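Long-range contacts in protein disulfide isomerase (Pseudomonas aeruginosa, PDB 4N30), which probably acts as a DsbA-type thiol-disulfide oxidoreductase of the thioredoxin family, with a part in disulfide bond formation: residues 58-63 / 71-76; 91-96 / 170-175; 188-193 / 214-219. All coordinates share one frame; numbering follows the deposited sequence.

Overall arrangement
The three contacts follow one another along the chain; none nests or crosses. Contact 1 closes the first and shortest loop. It sets helix 67-81 against strand 56-62 within a beta-alpha-beta unit. Contact 2 starts at the end of the next strand, 86-92, and closes a loop of 73 residues, mostly helical, by bringing helix 162-177 back to the sheet. Contact 3 comes last. It joins the end of strand 185-190 to the end of helix 205-216, with strand 196-200 between them in sequence. Strand 56-62 lies between strands 86-92 and 185-190 in the sheet, so contact 1 touches both of the others. Contacts 2 and 3 do not touch.

Contact 1. Residues 58-63 / 71-76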
loop_
_atom_site.group_PDB
_atom_site.type_symbol
_atom_site.label_atom_id
_atom_site.label_comp_id
_atom_site.label_asym_id
_atom_site.label_seq_id
_atom_site.Cartn_x
_atom_site.Cartn_y
_atom_site.Cartn_z
ATOM N N ILE A 58 -6.248 -4.306 6.962
ATOM C CA ILE A 58 -6.461 -4.415 5.496
ATOM C C ILE A 58 -5.121 -4.268 4.796
ATOM O O ILE A 58 -4.517 -3.142 4.888
ATOM C CB ILE A 58 -7.401 -3.352 4.981
ATOM C CG1 ILE A 58 -8.813 -3.458 5.620
ATOM C CG2 ILE A 58 -7.488 -3.404 3.454
ATOM C CD1 ILE A 58 -9.779 -2.301 5.342
ATOM N N ASN A 59 -4.552 -5.341 4.254
ATOM C CA ASN A 59 -3.367 -5.283 3.406
ATOM C C ASN A 59 -3.770 -4.972 1.996
ATOM O O ASN A 59 -4.534 -5.764 1.408
ATOM C CB ASN A 59 -2.611 -6.630 3.433
ATOM C CG ASN A 59 -2.039 -6.904 4.782
ATOM O OD1 ASN A 59 -0.945 -6.437 5.104
ATOM N ND2 ASN A 59 -2.791 -7.641 5.607
ATOM N N GLU A 60 -3.410 -3.794 1.512
ATOM C CA GLU A 60 -3.860 -3.348 0.179
ATOM C C GLU A 60 -2.702 -3.534 -0.793
ATOM O O GLU A 60 -1.713 -2.788 -0.729
ATOM C CB GLU A 60 -4.292 -1.841 0.225
ATOM C CG GLU A 60 -4.657 -1.303 -1.154
ATOM C CD GLU A 60 -4.761 0.195 -1.251
ATOM O OE1 GLU A 60 -4.504 0.905 -0.345
ATOM O OE2 GLU A 60 -5.046 0.617 -2.419
ATOM N N TYR A 61 -2.752 -4.559 -1.604
ATOM C CA TYR A 61 -1.767 -4.786 -2.645
ATOM C C TYR A 61 -2.057 -3.843 -3.777
ATOM O O TYR A 61 -3.139 -3.888 -4.410
ATOM C CB TYR A 61 -1.800 -6.245 -3.145
ATOM C CG TYR A 61 -1.215 -7.180 -2.117
ATOM C CD1 TYR A 61 0.115 -7.579 -2.208
ATOM C CD2 TYR A 61 -1.993 -7.670 -1.041
ATOM C CE1 TYR A 61 0.712 -8.392 -1.240
ATOM C CE2 TYR A 61 -1.405 -8.504 -0.056
ATOM C CZ TYR A 61 -0.088 -8.860 -0.239
ATOM O OH TYR A 61 0.536 -9.641 0.747
ATOM N N ALA A 62 -1.114 -2.967 -4.085
ATOM C CA ALA A 62 -1.391 -1.809 -4.931
ATOM C C ALA A 62 -0.201 -1.347 -5.740
ATOM O O ALA A 62 0.966 -1.697 -5.472
ATOM C CB ALA A 62 -1.911 -0.659 -4.079
ATOM N N ASP A 63 -0.537 -0.609 -6.796
ATOM C CA ASP A 63 0.422 -0.201 -7.871
ATOM C C ASP A 63 0.136 1.291 -8.131
ATOM O O ASP A 63 -1.028 1.701 -8.292
ATOM C CB ASP A 63 0.031 -1.092 -9.088
ATOM C CG ASP A 63 0.616 -0.641 -10.416
ATOM O OD1 ASP A 63 1.153 0.434 -10.581
ATOM O OD2 ASP A 63 0.505 -1.517 -11.364
ATOM N N VAL A 71 -8.036 5.794 -7.472
ATOM C CA VAL A 71 -9.303 6.300 -6.904
ATOM C C VAL A 71 -9.648 5.575 -5.589
ATOM O O VAL A 71 -10.318 6.090 -4.729
ATOM C CB VAL A 71 -10.442 6.225 -7.938
ATOM C CG1 VAL A 71 -10.643 4.788 -8.387
ATOM C CG2 VAL A 71 -11.752 6.794 -7.411
ATOM N N TYR A 72 -9.204 4.339 -5.438
ATOM C CA TYR A 72 -9.650 3.567 -4.276
ATOM C C TYR A 72 -8.864 3.884 -3.053
ATOM O O TYR A 72 -9.460 3.885 -1.925
ATOM C CB TYR A 72 -9.459 2.034 -4.597
ATOM C CG TYR A 72 -10.021 1.144 -3.564
ATOM C CD1 TYR A 72 -11.434 1.141 -3.294
ATOM C CD2 TYR A 72 -9.227 0.272 -2.881
ATOM C CE1 TYR A 72 -11.955 0.303 -2.318
ATOM C CE2 TYR A 72 -9.783 -0.620 -1.945
ATOM C CZ TYR A 72 -11.152 -0.577 -1.698
ATOM O OH TYR A 72 -11.610 -1.465 -0.705
ATOM N N THR A 73 -7.551 4.173 -3.170
ATOM C CA THR A 73 -6.764 4.279 -1.950
ATOM C C THR A 73 -7.275 5.431 -0.994
ATOM O O THR A 73 -7.413 5.184 0.185
ATOM C CB THR A 73 -5.296 4.446 -2.320
ATOM O OG1 THR A 73 -4.825 3.276 -3.035
ATOM C CG2 THR A 73 -4.407 4.534 -1.088
ATOM N N PRO A 74 -7.547 6.644 -1.487
ATOM C CA PRO A 74 -8.042 7.678 -0.582
ATOM C C PRO A 74 -9.373 7.303 0.055
ATOM O O PRO A 74 -9.669 7.642 1.231
ATOM C CB PRO A 74 -8.141 8.919 -1.449
ATOM C CG PRO A 74 -7.828 8.532 -2.859
ATOM C CD PRO A 74 -7.316 7.134 -2.879
ATOM N N ARG A 75 -10.209 6.568 -0.666
ATOM C CA ARG A 75 -11.563 6.214 -0.174
ATOM C C ARG A 75 -11.361 5.158 0.924
ATOM O O ARG A 75 -12.023 5.227 1.993
ATOM C CB ARG A 75 -12.457 5.650 -1.271
ATOM C CG ARG A 75 -12.695 6.631 -2.391
ATOM C CD ARG A 75 -13.559 6.019 -3.443
ATOM N NE ARG A 75 -13.864 7.011 -4.430
ATOM C CZ ARG A 75 -14.646 6.764 -5.465
ATOM N NH1 ARG A 75 -15.230 5.558 -5.604
ATOM N NH2 ARG A 75 -14.849 7.727 -6.338
ATOM N N LEU A 76 -10.426 4.245 0.748
ATOM C CA LEU A 76 -10.160 3.286 1.759
ATOM C C LEU A 76 -9.546 3.895 3.027
ATOM O O LEU A 76 -9.913 3.521 4.164
ATOM C CB LEU A 76 -9.213 2.238 1.187
ATOM C CG LEU A 76 -8.877 1.060 2.069
ATOM C CD1 LEU A 76 -10.133 0.251 2.371
ATOM C CD2 LEU A 76 -7.927 0.124 1.267
#
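Glu60 and Thr73 make the polar part of this contact. Thr73 OG1 lies 2.7 Å from Glu60 OE2, at hydrogen-bond distance. Thr73 OG1 also has the backbone O of Cys69, one turn back in the helix, as a partner. Glu60 reaches the helix with CG anti to its backbone N (chi1 175°) and the chain extended beyond. The other carboxylate oxygen, Glu60 OE1, has methyls beside it: Thr73 CG2 at 3.7 Å and Leu76 CD2 at 3.9 Å. It is buried and has no hydrogen-bond partner in the model. Glu60 OE2 also lies at the edge of the Tyr72 ring, near its plane, 4.2 Å from Tyr72 CD2.

The apolar part is carried by Ile58 and Leu76. Methyl meets methyl at 3.9 Å between Ile58 CD1 and Leu76 CD1. Leu76 CD2 faces Ile58 CG2 at 4.2 Å. Leu76 CD1 thus packs on Ile58, while CD2 touches both Ile58 and the Glu60 carboxylate. Within the helix, Leu76 CB sits over one face of the Tyr72 ring, offset toward the rim.

Glu60 probably corresponds to the buried acid found near the CxxC in thioredoxin and DsbA. The strand and helix segments run nearly antiparallel, at 164°, with axes 10.9 Å apart. They belong to the beta-alpha-beta unit of strand 56-62, helix 67-81 and strand 86-92. Leu88 of strand 86-92 touches Leu76, Leu186 of strand 185-190 touches Ile58, Glu60 and Tyr72, and Phe129 of helix 99-131 touches Thr73.

Contact 2. Residues 91-96 / 170-175; sequences RHLPLQ and LDIDIA
Arg91 and Asp171 form a salt bridge between the end of the strand and the helix. The guanidinium grips side-on, with NE and NH2 on one oxygen. Arg91 NE is 3.1 Å from Asp171 OD1, and Arg91 NH2 is 3.2 Å from the same atom. Asp171 OD1 lies in the guanidinium plane. The nitrogens come from above the carboxylate plane, on one face of it, and the two planes are 57° apart. The other oxygen takes a backbone bond. His92 N points at Asp171 OD2 over 2.9 Å, nearly straight at 170°. One aspartate thus holds both a side chain and the strand backbone.

Apolar contacts continue along the segment. Pro94 CG packs on Ile172 CD1 at 3.8 Å, the two side chains crossing at about a right angle. Leu93 CD1 meets Ala175 CB at 3.9 Å and Ile172 CG2 at 4.1 Å. Ile174 CD1 also lies at the guanidinium edge, in its plane, 3.8 Å from Arg91 NH2.

Further out, bends at chi2 and chi3 fold CD and NE of Arg91 back toward Asp171, and NH1 bonds Asn59 OD1 of the neighbouring strand. His92 NE2 is held by Glu110 OE2 of helix 99-131. Tyr61 of strand 56-62 touches Arg91, Ile174 and Ala175.

Helix 162-177 ends a largely helical span and packs here on the thioredoxin-fold sheet, consistent with the helical insertion of DsbA proteins. Charge and a backbone bond fasten it. Three N-H groups directed at Asp171, two on a cationic guanidinium, would probably favour its ionised form.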
loop_
_atom_site.group_PDB
_atom_site.type_symbol
_atom_site.label_atom_id
_atom_site.label_comp_id
_atom_site.label_asym_id
_atom_site.label_seq_id
_atom_site.Cartn_x
_atom_site.Cartn_y
_atom_site.Cartn_z
ATOM N N ARG A 91 0.814 -2.759 0.546
ATOM C CA ARG A 91 1.724 -3.793 0.083
ATOM C C ARG A 91 1.984 -3.561 -1.377
ATOM O O ARG A 91 1.097 -3.296 -2.181
ATOM C CB ARG A 91 1.074 -5.179 0.295
ATOM C CG ARG A 91 0.611 -5.479 1.732
ATOM C CD ARG A 91 1.686 -5.355 2.777
ATOM N NE ARG A 91 2.510 -6.470 2.560
ATOM C CZ ARG A 91 2.307 -7.708 3.044
ATOM N NH1 ARG A 91 1.247 -8.019 3.785
ATOM N NH2 ARG A 91 3.171 -8.665 2.708
ATOM N N HIS A 92 3.218 -3.736 -1.835
ATOM C CA HIS A 92 3.577 -3.444 -3.222
ATOM C C HIS A 92 3.208 -4.520 -4.143
ATOM O O HIS A 92 3.703 -5.677 -4.006
ATOM C CB HIS A 92 5.081 -3.141 -3.313
ATOM C CG HIS A 92 5.466 -1.946 -2.585
ATOM N ND1 HIS A 92 5.195 -0.686 -3.026
ATOM C CD2 HIS A 92 6.200 -1.818 -1.399
ATOM C CE1 HIS A 92 5.701 0.184 -2.133
ATOM N NE2 HIS A 92 6.280 -0.497 -1.121
ATOM N N LEU A 93 2.498 -4.158 -5.231
ATOM C CA LEU A 93 2.373 -5.020 -6.355
ATOM C C LEU A 93 2.307 -4.145 -7.599
ATOM O O LEU A 93 1.326 -4.118 -8.306
ATOM C CB LEU A 93 1.156 -5.917 -6.213
ATOM C CG LEU A 93 0.939 -6.968 -7.311
ATOM C CD1 LEU A 93 2.136 -7.913 -7.317
ATOM C CD2 LEU A 93 -0.352 -7.751 -7.081
ATOM N N PRO A 94 3.485 -3.624 -8.010
ATOM C CA PRO A 94 3.549 -2.938 -9.288
ATOM C C PRO A 94 3.336 -3.959 -10.387
ATOM O O PRO A 94 4.051 -4.960 -10.450
ATOM C CB PRO A 94 4.996 -2.369 -9.317
ATOM C CG PRO A 94 5.729 -3.230 -8.310
ATOM C CD PRO A 94 4.751 -3.591 -7.244
ATOM N N LEU A 95 2.421 -3.729 -11.285
ATOM C CA LEU A 95 2.020 -4.729 -12.300
ATOM C C LEU A 95 2.967 -4.601 -13.471
ATOM O O LEU A 95 3.373 -3.514 -13.871
ATOM C CB LEU A 95 0.586 -4.504 -12.778
ATOM C CG LEU A 95 -0.469 -4.688 -11.651
ATOM C CD1 LEU A 95 -1.831 -4.351 -12.267
ATOM C CD2 LEU A 95 -0.384 -6.112 -11.105
ATOM N N GLN A 96 3.337 -5.728 -14.063
ATOM C CA GLN A 96 4.296 -5.734 -15.154
ATOM C C GLN A 96 3.855 -4.825 -16.300
ATOM O O GLN A 96 4.729 -4.185 -16.918
ATOM C CB GLN A 96 4.484 -7.181 -15.676
ATOM C CG GLN A 96 5.613 -7.332 -16.717
ATOM C CD GLN A 96 7.018 -6.920 -16.200
ATOM O OE1 GLN A 96 7.351 -7.165 -15.079
ATOM N NE2 GLN A 96 7.754 -6.234 -17.077
ATOM N N LEU A 170 9.757 -8.677 -2.033
ATOM C CA LEU A 170 9.163 -9.609 -1.105
ATOM C C LEU A 170 7.647 -9.484 -1.147
ATOM O O LEU A 170 6.911 -10.507 -1.133
ATOM C CB LEU A 170 9.643 -9.366 0.344
ATOM C CG LEU A 170 9.142 -10.401 1.362
ATOM C CD1 LEU A 170 9.594 -11.808 0.910
ATOM C CD2 LEU A 170 9.706 -10.071 2.740
ATOM N N ASP A 171 7.118 -8.249 -1.106
ATOM C CA ASP A 171 5.640 -8.094 -1.230
ATOM C C ASP A 171 5.149 -8.692 -2.530
ATOM O O ASP A 171 4.122 -9.402 -2.499
ATOM C CB ASP A 171 5.246 -6.624 -1.221
ATOM C CG ASP A 171 5.218 -5.986 0.123
ATOM O OD1 ASP A 171 5.267 -6.728 1.176
ATOM O OD2 ASP A 171 4.997 -4.731 0.183
ATOM N N ILE A 172 5.860 -8.503 -3.629
ATOM C CA ILE A 172 5.437 -9.028 -4.917
ATOM C C ILE A 172 5.451 -10.573 -4.931
ATOM O O ILE A 172 4.491 -11.277 -5.329
ATOM C CB ILE A 172 6.364 -8.535 -6.031
ATOM C CG1 ILE A 172 6.165 -7.026 -6.205
ATOM C CG2 ILE A 172 6.022 -9.252 -7.372
ATOM C CD1 ILE A 172 7.353 -6.477 -7.042
ATOM N N ASP A 173 6.485 -11.130 -4.306
ATOM C CA ASP A 173 6.658 -12.605 -4.206
ATOM C C ASP A 173 5.570 -13.179 -3.341
ATOM O O ASP A 173 4.963 -14.237 -3.715
ATOM C CB ASP A 173 8.040 -12.971 -3.589
ATOM C CG ASP A 173 9.189 -12.694 -4.515
ATOM O OD1 ASP A 173 9.011 -12.355 -5.700
ATOM O OD2 ASP A 173 10.277 -12.778 -3.895
ATOM N N ILE A 174 5.214 -12.543 -2.229
ATOM C CA ILE A 174 4.115 -12.987 -1.389
ATOM C C ILE A 174 2.812 -12.930 -2.150
ATOM O O ILE A 174 1.988 -13.892 -2.125
ATOM C CB ILE A 174 4.026 -12.249 -0.066
ATOM C CG1 ILE A 174 5.249 -12.599 0.789
ATOM C CG2 ILE A 174 2.720 -12.517 0.672
ATOM C CD1 ILE A 174 5.405 -11.662 1.934
ATOM N N ALA A 175 2.578 -11.797 -2.847
ATOM C CA ALA A 175 1.398 -11.701 -3.679
ATOM C C ALA A 175 1.277 -12.839 -4.636
ATOM O O ALA A 175 0.194 -13.445 -4.750
ATOM C CB ALA A 175 1.321 -10.337 -4.360
#

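Contact 3. Residues 188-193 / 214-219; sequences IRDNQT and WLAKDL
Leu215 reaches from the helix to the strand and meets Ile188 obliquely. Its CD1 is the touching atom, 3.9 Å from Ile188 CG2 and 3.7 Å from the backbone O of Ile188. At the outer end of the contact, Thr193 and Leu219 reach toward each other tip to tip. Thr193 CG2 meets Leu219 CD2 at 3.7 Å. Gln192 crosses Leu219 obliquely, with NE2 4.1 Å from Leu219 CD2.

Between these two ends of the contact, Asp190 turns its carboxylate to the helix end. Its CG is anti to the backbone N (chi1 -175°). Asp190 OD2 sits 3.4 Å from Ala216 CB. No direct hydrogen bond joins the two segments, and a water takes that place. It donates to Asp190 OD2 at 2.7 Å and to the backbone O of Leu215 at 2.9 Å, and accepts from Thr193 OG1. Asp190 OD1 accepts from Gln192 N at 2.9 Å, nearly along its C-O axis, which makes an Asx turn after the strand. Thr193 N gives Asp190 OD1 a weak bond.

Arg55 makes a salt bridge to Asp190 OD2 and bonds Leu219 O, so it spans both segments. Thr193 OG1 also accepts from Arg195 N. The contact joins the ends of strand 185-190 and helix 205-216 in the C-terminal beta-beta-alpha part of the thioredoxin fold, with hairpin strand 196-200 between them in sequence. Leucine methyls cover the flanks, while one aspartate shapes the turn with OD1 and links to the helix end through water with OD2. The arginine probably stabilises the negative charge of that carboxylate.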
loop_
_atom_site.group_PDB
_atom_site.type_symbol
_atom_site.label_atom_id
_atom_site.label_comp_id
_atom_site.label_asym_id
_atom_site.label_seq_id
_atom_site.Cartn_x
_atom_site.Cartn_y
_atom_site.Cartn_z
ATOM N N ILE A 188 -7.425 -9.189 4.208
ATOM C CA ILE A 188 -7.831 -8.619 5.502
ATOM C C ILE A 188 -7.508 -9.677 6.543
ATOM O O ILE A 188 -7.984 -10.784 6.448
ATOM C CB ILE A 188 -9.311 -8.282 5.527
ATOM C CG1 ILE A 188 -9.689 -7.352 4.355
ATOM C CG2 ILE A 188 -9.668 -7.708 6.922
ATOM C CD1 ILE A 188 -11.151 -6.915 4.317
ATOM N N ARG A 189 -6.649 -9.332 7.509
ATOM C CA ARG A 189 -6.195 -10.250 8.547
ATOM C C ARG A 189 -6.867 -9.831 9.854
ATOM O O ARG A 189 -6.870 -8.658 10.258
ATOM C CB ARG A 189 -4.707 -10.170 8.628
ATOM C CG ARG A 189 -4.171 -11.118 9.741
ATOM C CD ARG A 189 -2.700 -11.366 9.650
ATOM N NE ARG A 189 -2.356 -11.742 8.271
ATOM C CZ ARG A 189 -2.568 -12.906 7.657
ATOM N NH1 ARG A 189 -3.122 -13.944 8.284
ATOM N NH2 ARG A 189 -2.178 -13.038 6.367
ATOM N N ASP A 190 -7.331 -10.829 10.632
ATOM C CA ASP A 190 -7.704 -10.617 12.032
ATOM C C ASP A 190 -6.480 -10.881 12.925
ATOM O O ASP A 190 -5.929 -11.965 12.926
ATOM C CB ASP A 190 -8.821 -11.651 12.343
ATOM C CG ASP A 190 -9.407 -11.499 13.701
ATOM O OD1 ASP A 190 -8.665 -11.048 14.639
ATOM O OD2 ASP A 190 -10.594 -11.721 13.879
ATOM N N ASN A 191 -5.976 -9.773 13.498
ATOM C CA ASN A 191 -4.738 -9.833 14.267
ATOM C C ASN A 191 -4.883 -10.644 15.584
ATOM O O ASN A 191 -3.852 -10.959 16.197
ATOM C CB ASN A 191 -4.257 -8.409 14.513
ATOM C CG ASN A 191 -3.870 -7.711 13.215
ATOM O OD1 ASN A 191 -4.268 -6.563 13.028
ATOM N ND2 ASN A 191 -3.077 -8.380 12.417
ATOM N N GLN A 192 -6.097 -10.875 16.012
ATOM C CA GLN A 192 -6.371 -11.672 17.239
ATOM C C GLN A 192 -6.274 -13.143 16.923
ATOM O O GLN A 192 -5.804 -13.948 17.779
ATOM C CB GLN A 192 -7.710 -11.261 17.788
ATOM C CG GLN A 192 -8.080 -11.915 19.151
ATOM C CD GLN A 192 -9.455 -11.393 19.539
ATOM O OE1 GLN A 192 -9.609 -10.216 19.775
ATOM N NE2 GLN A 192 -10.476 -12.279 19.531
ATOM N N THR A 193 -6.711 -13.591 15.752
ATOM C CA THR A 193 -6.841 -15.051 15.464
ATOM C C THR A 193 -5.864 -15.517 14.408
ATOM O O THR A 193 -5.694 -16.737 14.247
ATOM C CB THR A 193 -8.271 -15.378 14.958
ATOM O OG1 THR A 193 -8.375 -14.773 13.636
ATOM C CG2 THR A 193 -9.331 -14.865 15.815
ATOM N N TRP A 214 -17.258 -12.416 8.012
ATOM C CA TRP A 214 -16.822 -13.784 7.706
ATOM C C TRP A 214 -15.624 -14.243 8.556
ATOM O O TRP A 214 -15.590 -15.385 9.040
ATOM C CB TRP A 214 -16.496 -13.836 6.209
ATOM C CG TRP A 214 -16.064 -15.204 5.724
ATOM C CD1 TRP A 214 -16.903 -16.149 5.099
ATOM C CD2 TRP A 214 -14.739 -15.746 5.670
ATOM N NE1 TRP A 214 -16.155 -17.262 4.715
ATOM C CE2 TRP A 214 -14.848 -17.067 5.084
ATOM C CE3 TRP A 214 -13.495 -15.289 6.117
ATOM C CZ2 TRP A 214 -13.744 -17.884 4.833
ATOM C CZ3 TRP A 214 -12.347 -16.149 5.887
ATOM C CH2 TRP A 214 -12.492 -17.395 5.262
ATOM N N LEU A 215 -14.705 -13.314 8.829
ATOM C CA LEU A 215 -13.570 -13.654 9.687
ATOM C C LEU A 215 -14.017 -13.928 11.138
ATOM O O LEU A 215 -13.461 -14.855 11.774
ATOM C CB LEU A 215 -12.561 -12.519 9.663
ATOM C CG LEU A 215 -11.764 -12.308 8.380
ATOM C CD1 LEU A 215 -10.993 -10.981 8.515
ATOM C CD2 LEU A 215 -10.799 -13.455 8.142
ATOM N N ALA A 216 -14.932 -13.119 11.657
ATOM C CA ALA A 216 -14.972 -12.928 13.083
ATOM C C ALA A 216 -16.353 -12.550 13.645
ATOM O O ALA A 216 -16.375 -12.133 14.850
ATOM C CB ALA A 216 -13.989 -11.749 13.430
ATOM N N LYS A 217 -17.436 -12.953 13.034
ATOM C CA LYS A 217 -18.802 -12.466 13.524
ATOM C C LYS A 217 -19.007 -12.958 14.966
ATOM O O LYS A 217 -19.752 -12.328 15.730
ATOM C CB LYS A 217 -19.904 -12.974 12.607
ATOM C CG LYS A 217 -20.068 -14.475 12.611
ATOM C CD LYS A 217 -21.116 -14.938 11.606
ATOM C CE LYS A 217 -20.718 -14.973 10.201
ATOM N NZ LYS A 217 -19.501 -15.717 9.835
ATOM N N ASP A 218 -18.513 -14.151 15.377
ATOM C CA ASP A 218 -18.780 -14.698 16.734
ATOM C C ASP A 218 -17.733 -14.265 17.739
ATOM O O ASP A 218 -17.798 -14.673 18.901
ATOM C CB ASP A 218 -18.832 -16.216 16.651
ATOM C CG ASP A 218 -19.944 -16.716 15.693
ATOM O OD1 ASP A 218 -21.093 -16.292 15.975
ATOM O OD2 ASP A 218 -19.675 -17.528 14.783
ATOM N N LEU A 219 -16.781 -13.401 17.367
ATOM C CA LEU A 219 -15.711 -12.981 18.265
ATOM C C LEU A 219 -15.680 -11.491 18.410
ATOM O O LEU A 219 -14.619 -10.890 18.447
ATOM C CB LEU A 219 -14.357 -13.466 17.660
ATOM C CG LEU A 219 -13.958 -14.956 17.962
ATOM C CD1 LEU A 219 -14.877 -15.977 17.311
ATOM C CD2 LEU A 219 -12.502 -15.255 17.611
HETATM O O HOH W 1 -10.880 -14.166 12.768
#